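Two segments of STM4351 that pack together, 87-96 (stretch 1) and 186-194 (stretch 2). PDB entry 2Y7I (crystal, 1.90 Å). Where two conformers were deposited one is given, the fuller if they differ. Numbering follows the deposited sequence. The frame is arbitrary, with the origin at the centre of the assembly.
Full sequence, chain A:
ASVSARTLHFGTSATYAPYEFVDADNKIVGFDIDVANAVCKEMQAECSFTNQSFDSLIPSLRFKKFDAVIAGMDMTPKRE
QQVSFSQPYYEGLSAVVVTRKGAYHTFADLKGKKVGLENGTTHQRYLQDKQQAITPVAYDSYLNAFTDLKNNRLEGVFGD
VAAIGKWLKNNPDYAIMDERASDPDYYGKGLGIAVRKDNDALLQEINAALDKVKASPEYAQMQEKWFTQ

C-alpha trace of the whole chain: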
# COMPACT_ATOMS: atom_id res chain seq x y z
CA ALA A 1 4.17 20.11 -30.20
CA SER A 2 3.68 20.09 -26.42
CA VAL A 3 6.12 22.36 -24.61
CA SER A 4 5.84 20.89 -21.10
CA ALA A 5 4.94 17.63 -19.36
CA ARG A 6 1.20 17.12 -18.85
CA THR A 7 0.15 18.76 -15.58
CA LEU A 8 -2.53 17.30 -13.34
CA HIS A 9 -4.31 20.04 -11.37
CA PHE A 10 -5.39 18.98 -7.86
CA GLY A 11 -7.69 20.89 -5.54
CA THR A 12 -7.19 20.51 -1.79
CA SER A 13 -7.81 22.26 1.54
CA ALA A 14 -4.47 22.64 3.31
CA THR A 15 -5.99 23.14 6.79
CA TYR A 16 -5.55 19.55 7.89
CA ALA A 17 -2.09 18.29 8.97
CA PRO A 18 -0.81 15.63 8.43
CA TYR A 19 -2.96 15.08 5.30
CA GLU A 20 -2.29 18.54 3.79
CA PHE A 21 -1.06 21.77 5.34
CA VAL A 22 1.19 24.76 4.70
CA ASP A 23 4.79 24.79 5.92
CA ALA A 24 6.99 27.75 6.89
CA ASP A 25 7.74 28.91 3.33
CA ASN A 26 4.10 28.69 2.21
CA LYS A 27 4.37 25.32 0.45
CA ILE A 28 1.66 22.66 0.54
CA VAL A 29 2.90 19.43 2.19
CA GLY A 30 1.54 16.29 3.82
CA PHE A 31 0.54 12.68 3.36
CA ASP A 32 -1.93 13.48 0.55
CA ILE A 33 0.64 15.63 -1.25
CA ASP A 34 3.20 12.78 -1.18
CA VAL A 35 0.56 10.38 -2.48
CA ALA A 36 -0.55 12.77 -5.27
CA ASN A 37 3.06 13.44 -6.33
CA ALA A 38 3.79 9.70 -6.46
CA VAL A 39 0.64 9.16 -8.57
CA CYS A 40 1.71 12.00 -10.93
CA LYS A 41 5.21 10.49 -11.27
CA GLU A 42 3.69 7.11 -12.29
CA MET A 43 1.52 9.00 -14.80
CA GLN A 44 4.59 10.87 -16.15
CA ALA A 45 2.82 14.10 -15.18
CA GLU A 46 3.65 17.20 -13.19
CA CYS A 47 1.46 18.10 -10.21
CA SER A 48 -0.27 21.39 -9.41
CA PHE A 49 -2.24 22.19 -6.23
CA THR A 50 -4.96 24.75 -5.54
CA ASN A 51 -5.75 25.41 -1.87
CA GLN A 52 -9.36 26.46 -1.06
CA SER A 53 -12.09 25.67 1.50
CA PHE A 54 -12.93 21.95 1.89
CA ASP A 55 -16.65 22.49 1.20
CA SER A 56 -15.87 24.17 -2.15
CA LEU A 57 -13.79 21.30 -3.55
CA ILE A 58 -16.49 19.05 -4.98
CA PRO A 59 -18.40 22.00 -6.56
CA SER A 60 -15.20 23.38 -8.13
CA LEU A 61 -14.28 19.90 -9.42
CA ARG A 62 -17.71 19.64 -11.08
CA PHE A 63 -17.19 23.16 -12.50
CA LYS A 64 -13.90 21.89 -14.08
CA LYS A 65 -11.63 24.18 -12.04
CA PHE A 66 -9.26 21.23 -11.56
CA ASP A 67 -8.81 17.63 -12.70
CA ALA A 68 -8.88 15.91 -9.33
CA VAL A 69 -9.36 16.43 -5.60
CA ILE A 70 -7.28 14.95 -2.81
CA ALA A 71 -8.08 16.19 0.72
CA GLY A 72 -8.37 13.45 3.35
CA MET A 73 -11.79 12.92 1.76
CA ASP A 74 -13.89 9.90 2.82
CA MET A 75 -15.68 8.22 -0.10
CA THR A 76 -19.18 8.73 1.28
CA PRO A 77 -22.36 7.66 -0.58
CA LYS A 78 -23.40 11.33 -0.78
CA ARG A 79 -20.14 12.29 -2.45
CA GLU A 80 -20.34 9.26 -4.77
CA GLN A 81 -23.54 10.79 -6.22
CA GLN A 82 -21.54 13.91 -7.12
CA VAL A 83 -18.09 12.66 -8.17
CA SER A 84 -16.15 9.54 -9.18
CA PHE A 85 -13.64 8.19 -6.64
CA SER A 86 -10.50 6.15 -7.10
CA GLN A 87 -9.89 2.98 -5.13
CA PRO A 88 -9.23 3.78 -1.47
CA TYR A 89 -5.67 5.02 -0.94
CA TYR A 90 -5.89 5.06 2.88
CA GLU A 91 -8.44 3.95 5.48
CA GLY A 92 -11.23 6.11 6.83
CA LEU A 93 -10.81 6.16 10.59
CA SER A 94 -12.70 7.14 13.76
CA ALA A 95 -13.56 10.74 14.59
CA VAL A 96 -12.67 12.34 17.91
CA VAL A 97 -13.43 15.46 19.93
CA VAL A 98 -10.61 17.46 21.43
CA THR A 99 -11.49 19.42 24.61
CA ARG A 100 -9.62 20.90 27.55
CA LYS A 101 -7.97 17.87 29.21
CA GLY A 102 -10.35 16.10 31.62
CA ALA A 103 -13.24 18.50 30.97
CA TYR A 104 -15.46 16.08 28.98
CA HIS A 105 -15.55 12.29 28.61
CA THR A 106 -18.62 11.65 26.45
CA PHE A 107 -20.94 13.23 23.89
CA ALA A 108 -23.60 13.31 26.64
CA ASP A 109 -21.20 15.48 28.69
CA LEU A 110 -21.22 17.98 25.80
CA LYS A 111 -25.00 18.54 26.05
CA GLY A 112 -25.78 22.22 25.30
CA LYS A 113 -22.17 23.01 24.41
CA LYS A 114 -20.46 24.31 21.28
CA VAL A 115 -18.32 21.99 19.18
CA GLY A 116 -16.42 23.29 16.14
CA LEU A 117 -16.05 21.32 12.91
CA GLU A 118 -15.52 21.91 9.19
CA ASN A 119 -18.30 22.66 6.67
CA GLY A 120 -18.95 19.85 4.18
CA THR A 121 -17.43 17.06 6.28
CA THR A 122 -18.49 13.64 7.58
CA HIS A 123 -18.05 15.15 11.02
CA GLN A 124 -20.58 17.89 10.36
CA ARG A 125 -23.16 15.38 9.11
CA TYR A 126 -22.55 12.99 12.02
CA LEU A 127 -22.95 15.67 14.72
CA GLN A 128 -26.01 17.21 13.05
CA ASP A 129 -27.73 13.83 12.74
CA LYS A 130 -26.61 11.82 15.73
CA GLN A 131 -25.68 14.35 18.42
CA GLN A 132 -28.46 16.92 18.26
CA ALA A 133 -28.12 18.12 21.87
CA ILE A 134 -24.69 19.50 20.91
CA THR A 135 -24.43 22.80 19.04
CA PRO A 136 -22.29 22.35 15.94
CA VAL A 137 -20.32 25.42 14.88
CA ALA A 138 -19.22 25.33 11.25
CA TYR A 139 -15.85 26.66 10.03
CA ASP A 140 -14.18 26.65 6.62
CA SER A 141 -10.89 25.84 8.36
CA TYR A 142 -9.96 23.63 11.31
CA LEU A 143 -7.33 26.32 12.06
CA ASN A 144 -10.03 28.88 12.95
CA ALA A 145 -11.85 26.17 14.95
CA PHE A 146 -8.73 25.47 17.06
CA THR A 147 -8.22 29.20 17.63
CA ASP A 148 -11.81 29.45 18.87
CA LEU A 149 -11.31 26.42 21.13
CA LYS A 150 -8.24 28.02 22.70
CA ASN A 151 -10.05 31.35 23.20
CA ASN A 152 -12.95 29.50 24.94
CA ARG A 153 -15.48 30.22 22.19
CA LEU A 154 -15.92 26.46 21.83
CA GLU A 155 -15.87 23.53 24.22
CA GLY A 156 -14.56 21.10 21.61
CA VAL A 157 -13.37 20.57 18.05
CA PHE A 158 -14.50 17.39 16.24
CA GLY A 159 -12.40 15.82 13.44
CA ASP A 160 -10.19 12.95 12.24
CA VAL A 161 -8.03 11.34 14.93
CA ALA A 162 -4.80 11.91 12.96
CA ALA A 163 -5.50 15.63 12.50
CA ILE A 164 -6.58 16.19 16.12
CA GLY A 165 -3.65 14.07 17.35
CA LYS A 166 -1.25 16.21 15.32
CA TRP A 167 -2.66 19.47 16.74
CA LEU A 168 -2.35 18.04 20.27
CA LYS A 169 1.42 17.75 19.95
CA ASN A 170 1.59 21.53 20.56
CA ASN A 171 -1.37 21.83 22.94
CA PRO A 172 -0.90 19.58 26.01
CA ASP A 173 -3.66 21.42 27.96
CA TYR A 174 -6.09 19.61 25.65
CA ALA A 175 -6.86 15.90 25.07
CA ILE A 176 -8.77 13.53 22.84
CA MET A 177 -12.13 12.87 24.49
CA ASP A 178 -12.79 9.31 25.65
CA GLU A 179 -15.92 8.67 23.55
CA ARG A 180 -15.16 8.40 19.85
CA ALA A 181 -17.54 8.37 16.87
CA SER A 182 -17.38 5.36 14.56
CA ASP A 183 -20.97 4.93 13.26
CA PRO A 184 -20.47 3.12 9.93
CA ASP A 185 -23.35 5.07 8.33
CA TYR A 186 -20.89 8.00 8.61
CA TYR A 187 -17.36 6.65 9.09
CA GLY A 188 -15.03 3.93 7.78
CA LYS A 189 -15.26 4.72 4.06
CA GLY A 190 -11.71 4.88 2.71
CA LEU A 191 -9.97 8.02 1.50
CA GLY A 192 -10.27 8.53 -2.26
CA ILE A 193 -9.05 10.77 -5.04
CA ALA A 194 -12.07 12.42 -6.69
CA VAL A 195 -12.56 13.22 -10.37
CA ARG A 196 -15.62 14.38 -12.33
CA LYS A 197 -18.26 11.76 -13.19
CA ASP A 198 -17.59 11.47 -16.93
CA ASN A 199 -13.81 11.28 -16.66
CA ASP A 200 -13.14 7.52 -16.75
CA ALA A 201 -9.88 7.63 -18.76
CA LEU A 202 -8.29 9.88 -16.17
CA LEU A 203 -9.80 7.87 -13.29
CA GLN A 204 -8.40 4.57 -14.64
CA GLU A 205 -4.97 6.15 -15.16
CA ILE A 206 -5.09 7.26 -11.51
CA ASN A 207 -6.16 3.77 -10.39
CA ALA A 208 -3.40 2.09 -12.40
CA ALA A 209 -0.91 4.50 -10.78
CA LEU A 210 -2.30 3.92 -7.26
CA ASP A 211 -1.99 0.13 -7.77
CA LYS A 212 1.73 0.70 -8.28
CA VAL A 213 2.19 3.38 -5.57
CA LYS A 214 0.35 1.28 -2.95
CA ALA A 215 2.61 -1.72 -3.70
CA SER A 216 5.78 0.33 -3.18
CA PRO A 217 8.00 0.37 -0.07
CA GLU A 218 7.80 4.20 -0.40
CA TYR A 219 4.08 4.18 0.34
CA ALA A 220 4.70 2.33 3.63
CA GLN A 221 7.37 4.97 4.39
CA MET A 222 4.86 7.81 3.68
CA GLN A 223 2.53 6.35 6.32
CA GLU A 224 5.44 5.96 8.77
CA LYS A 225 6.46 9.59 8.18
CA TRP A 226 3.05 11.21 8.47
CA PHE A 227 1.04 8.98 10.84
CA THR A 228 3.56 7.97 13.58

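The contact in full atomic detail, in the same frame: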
# COMPACT_ATOMS: atom_id res chain seq x y z
N GLN A 87 -10.04 3.97 -6.19
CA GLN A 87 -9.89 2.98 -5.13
C GLN A 87 -9.46 3.72 -3.86
O GLN A 87 -8.86 4.81 -3.94
CB GLN A 87 -8.80 1.98 -5.54
CG GLN A 87 -7.42 2.64 -5.73
CD GLN A 87 -6.33 1.66 -6.07
OE1 GLN A 87 -5.74 1.04 -5.18
NE2 GLN A 87 -6.06 1.51 -7.35
N PRO A 88 -9.74 3.14 -2.68
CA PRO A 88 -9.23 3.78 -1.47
C PRO A 88 -7.70 3.84 -1.51
O PRO A 88 -7.06 2.90 -1.98
CB PRO A 88 -9.70 2.84 -0.35
CG PRO A 88 -9.96 1.53 -1.01
CD PRO A 88 -10.45 1.88 -2.38
N TYR A 89 -7.13 4.96 -1.07
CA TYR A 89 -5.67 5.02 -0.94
C TYR A 89 -5.24 4.92 0.52
O TYR A 89 -4.09 4.60 0.80
CB TYR A 89 -5.04 6.22 -1.67
CG TYR A 89 -5.40 7.57 -1.08
CD1 TYR A 89 -4.62 8.15 -0.07
CD2 TYR A 89 -6.50 8.28 -1.53
CE1 TYR A 89 -4.95 9.39 0.48
CE2 TYR A 89 -6.84 9.52 -0.98
CZ TYR A 89 -6.06 10.06 0.02
OH TYR A 89 -6.41 11.30 0.56
N TYR A 90 -6.16 5.16 1.44
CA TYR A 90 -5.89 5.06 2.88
C TYR A 90 -7.22 4.85 3.59
O TYR A 90 -8.26 5.20 3.04
CB TYR A 90 -5.19 6.33 3.39
CG TYR A 90 -4.62 6.20 4.79
CD1 TYR A 90 -3.53 5.37 5.05
CD2 TYR A 90 -5.18 6.90 5.86
CE1 TYR A 90 -3.00 5.25 6.34
CE2 TYR A 90 -4.67 6.79 7.14
CZ TYR A 90 -3.58 5.97 7.38
OH TYR A 90 -3.08 5.87 8.65
N GLU A 91 -7.19 4.30 4.80
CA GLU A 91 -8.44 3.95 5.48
C GLU A 91 -9.12 5.15 6.09
O GLU A 91 -8.46 6.07 6.55
CB GLU A 91 -8.20 2.91 6.57
CG GLU A 91 -8.13 1.50 6.06
CD GLU A 91 -7.93 0.49 7.16
OE1 GLU A 91 -7.84 0.90 8.34
OE2 GLU A 91 -7.85 -0.71 6.84
N GLY A 92 -10.45 5.14 6.07
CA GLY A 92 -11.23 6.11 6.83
C GLY A 92 -11.23 5.65 8.27
O GLY A 92 -11.50 4.48 8.56
N LEU A 93 -10.90 6.55 9.19
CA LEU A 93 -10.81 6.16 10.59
C LEU A 93 -11.84 6.86 11.48
O LEU A 93 -12.70 7.62 10.99
CB LEU A 93 -9.38 6.33 11.13
CG LEU A 93 -8.29 5.29 10.88
CD1 LEU A 93 -8.83 3.85 10.83
CD2 LEU A 93 -7.50 5.62 9.62
N SER A 94 -11.75 6.60 12.79
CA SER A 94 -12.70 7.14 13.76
C SER A 94 -12.49 8.64 14.01
O SER A 94 -11.38 9.16 13.88
CB SER A 94 -12.63 6.37 15.08
OG SER A 94 -13.10 5.05 14.90
N ALA A 95 -13.59 9.31 14.34
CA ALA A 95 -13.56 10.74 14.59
C ALA A 95 -13.51 10.96 16.09
O ALA A 95 -14.05 10.17 16.86
CB ALA A 95 -14.77 11.40 13.99
N VAL A 96 -12.85 12.04 16.50
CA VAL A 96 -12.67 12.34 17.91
C VAL A 96 -12.98 13.81 18.19
O VAL A 96 -12.91 14.66 17.29
CB VAL A 96 -11.23 11.99 18.41
CG1 VAL A 96 -10.96 10.47 18.32
CG2 VAL A 96 -10.16 12.77 17.68
N TYR A 186 -21.61 6.74 8.75
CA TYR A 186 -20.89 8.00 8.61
C TYR A 186 -19.39 7.84 8.40
O TYR A 186 -18.77 8.62 7.68
CB TYR A 186 -21.16 8.90 9.84
CG TYR A 186 -22.62 9.26 9.98
CD1 TYR A 186 -23.51 8.41 10.63
CD2 TYR A 186 -23.12 10.43 9.40
CE1 TYR A 186 -24.87 8.72 10.72
CE2 TYR A 186 -24.47 10.75 9.50
CZ TYR A 186 -25.34 9.89 10.16
OH TYR A 186 -26.67 10.20 10.25
N TYR A 187 -18.81 6.80 9.01
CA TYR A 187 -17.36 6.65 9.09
C TYR A 187 -16.88 5.29 8.59
O TYR A 187 -17.64 4.36 8.54
CB TYR A 187 -16.90 6.86 10.54
CG TYR A 187 -17.10 8.29 11.02
CD1 TYR A 187 -16.36 9.33 10.47
CD2 TYR A 187 -18.03 8.59 12.01
CE1 TYR A 187 -16.53 10.65 10.89
CE2 TYR A 187 -18.23 9.90 12.44
CZ TYR A 187 -17.46 10.93 11.87
OH TYR A 187 -17.62 12.23 12.28
N GLY A 188 -15.60 5.20 8.21
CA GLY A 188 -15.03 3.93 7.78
C GLY A 188 -14.93 3.76 6.27
O GLY A 188 -14.40 2.76 5.81
N LYS A 189 -15.47 4.71 5.51
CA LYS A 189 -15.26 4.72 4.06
C LYS A 189 -13.84 5.21 3.83
O LYS A 189 -13.38 6.15 4.49
CB LYS A 189 -16.29 5.62 3.35
CG LYS A 189 -17.74 5.10 3.36
CD LYS A 189 -17.88 3.83 2.52
CE LYS A 189 -19.31 3.28 2.55
NZ LYS A 189 -19.47 2.18 1.57
N GLY A 190 -13.13 4.56 2.92
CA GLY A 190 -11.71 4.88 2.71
C GLY A 190 -11.52 6.27 2.14
O GLY A 190 -12.48 6.90 1.70
N LEU A 191 -10.28 6.76 2.15
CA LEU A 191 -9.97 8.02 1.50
C LEU A 191 -9.80 7.77 0.01
O LEU A 191 -9.22 6.76 -0.39
CB LEU A 191 -8.69 8.64 2.07
CG LEU A 191 -8.64 8.88 3.57
CD1 LEU A 191 -7.34 9.60 3.91
CD2 LEU A 191 -9.86 9.68 4.05
N GLY A 192 -10.31 8.70 -0.80
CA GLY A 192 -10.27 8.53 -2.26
C GLY A 192 -9.80 9.80 -2.94
O GLY A 192 -9.86 10.89 -2.36
N ILE A 193 -9.31 9.64 -4.16
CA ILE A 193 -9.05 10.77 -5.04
C ILE A 193 -10.29 10.94 -5.91
O ILE A 193 -10.74 9.99 -6.53
CB ILE A 193 -7.79 10.53 -5.92
CG1 ILE A 193 -6.53 10.53 -5.04
CG2 ILE A 193 -7.69 11.62 -7.00
CD1 ILE A 193 -5.24 10.18 -5.78
N ALA A 194 -10.83 12.16 -5.95
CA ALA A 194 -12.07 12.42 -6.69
C ALA A 194 -11.80 13.05 -8.05
O ALA A 194 -10.92 13.90 -8.20
CB ALA A 194 -13.02 13.30 -5.88
O HOH W 1 -8.82 12.48 -0.48
O HOH W 2 -11.60 2.56 5.10
O HOH W 3 -14.00 7.41 8.39

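Touching residues of the two stretches lie at least 92 positions apart in sequence; the stretches run roughly antiparallel and bury 561 Å² between them. Their backbones are pinned at L191, whose amide donates to Y90 O (L191 N to Y90 O, 2.7 Å) and whose carbonyl O accepts from Y89 N (2.8 Å). That same oxygen lies 3.2 Å from P88 CA, a CA-H...O contact that supplements the bond from Y89 N.

L191 is also the principal bump. Its side chain points toward stretch 1 and enters a hollow walled by two tyrosines: L191 CB sits over the face of the Y89 ring, 3.6 Å from Y89 CZ, while L191 CD1 lies 3.9 Å from Y90 CB, near the edge of that ring. A branched aliphatic chain suits such a nonpolar cleft. The Y89 ring edge, in turn, reaches G192, with Y89 CE2 3.6 Å from G192 C, and a water joins Y89 OH to G192 O.

Glycines let the backbones close in. A CB on G92 would strike K189 O, which instead lies 3.2 Å from G92 CA; one on G190 would strike P88 CB. Waters beside this close approach bridge G92 N to G188 O and L93 O to G188 N. At the far end, small A95 leaves room for Y187, with A95 CB 3.5 Å from Y187 CZ.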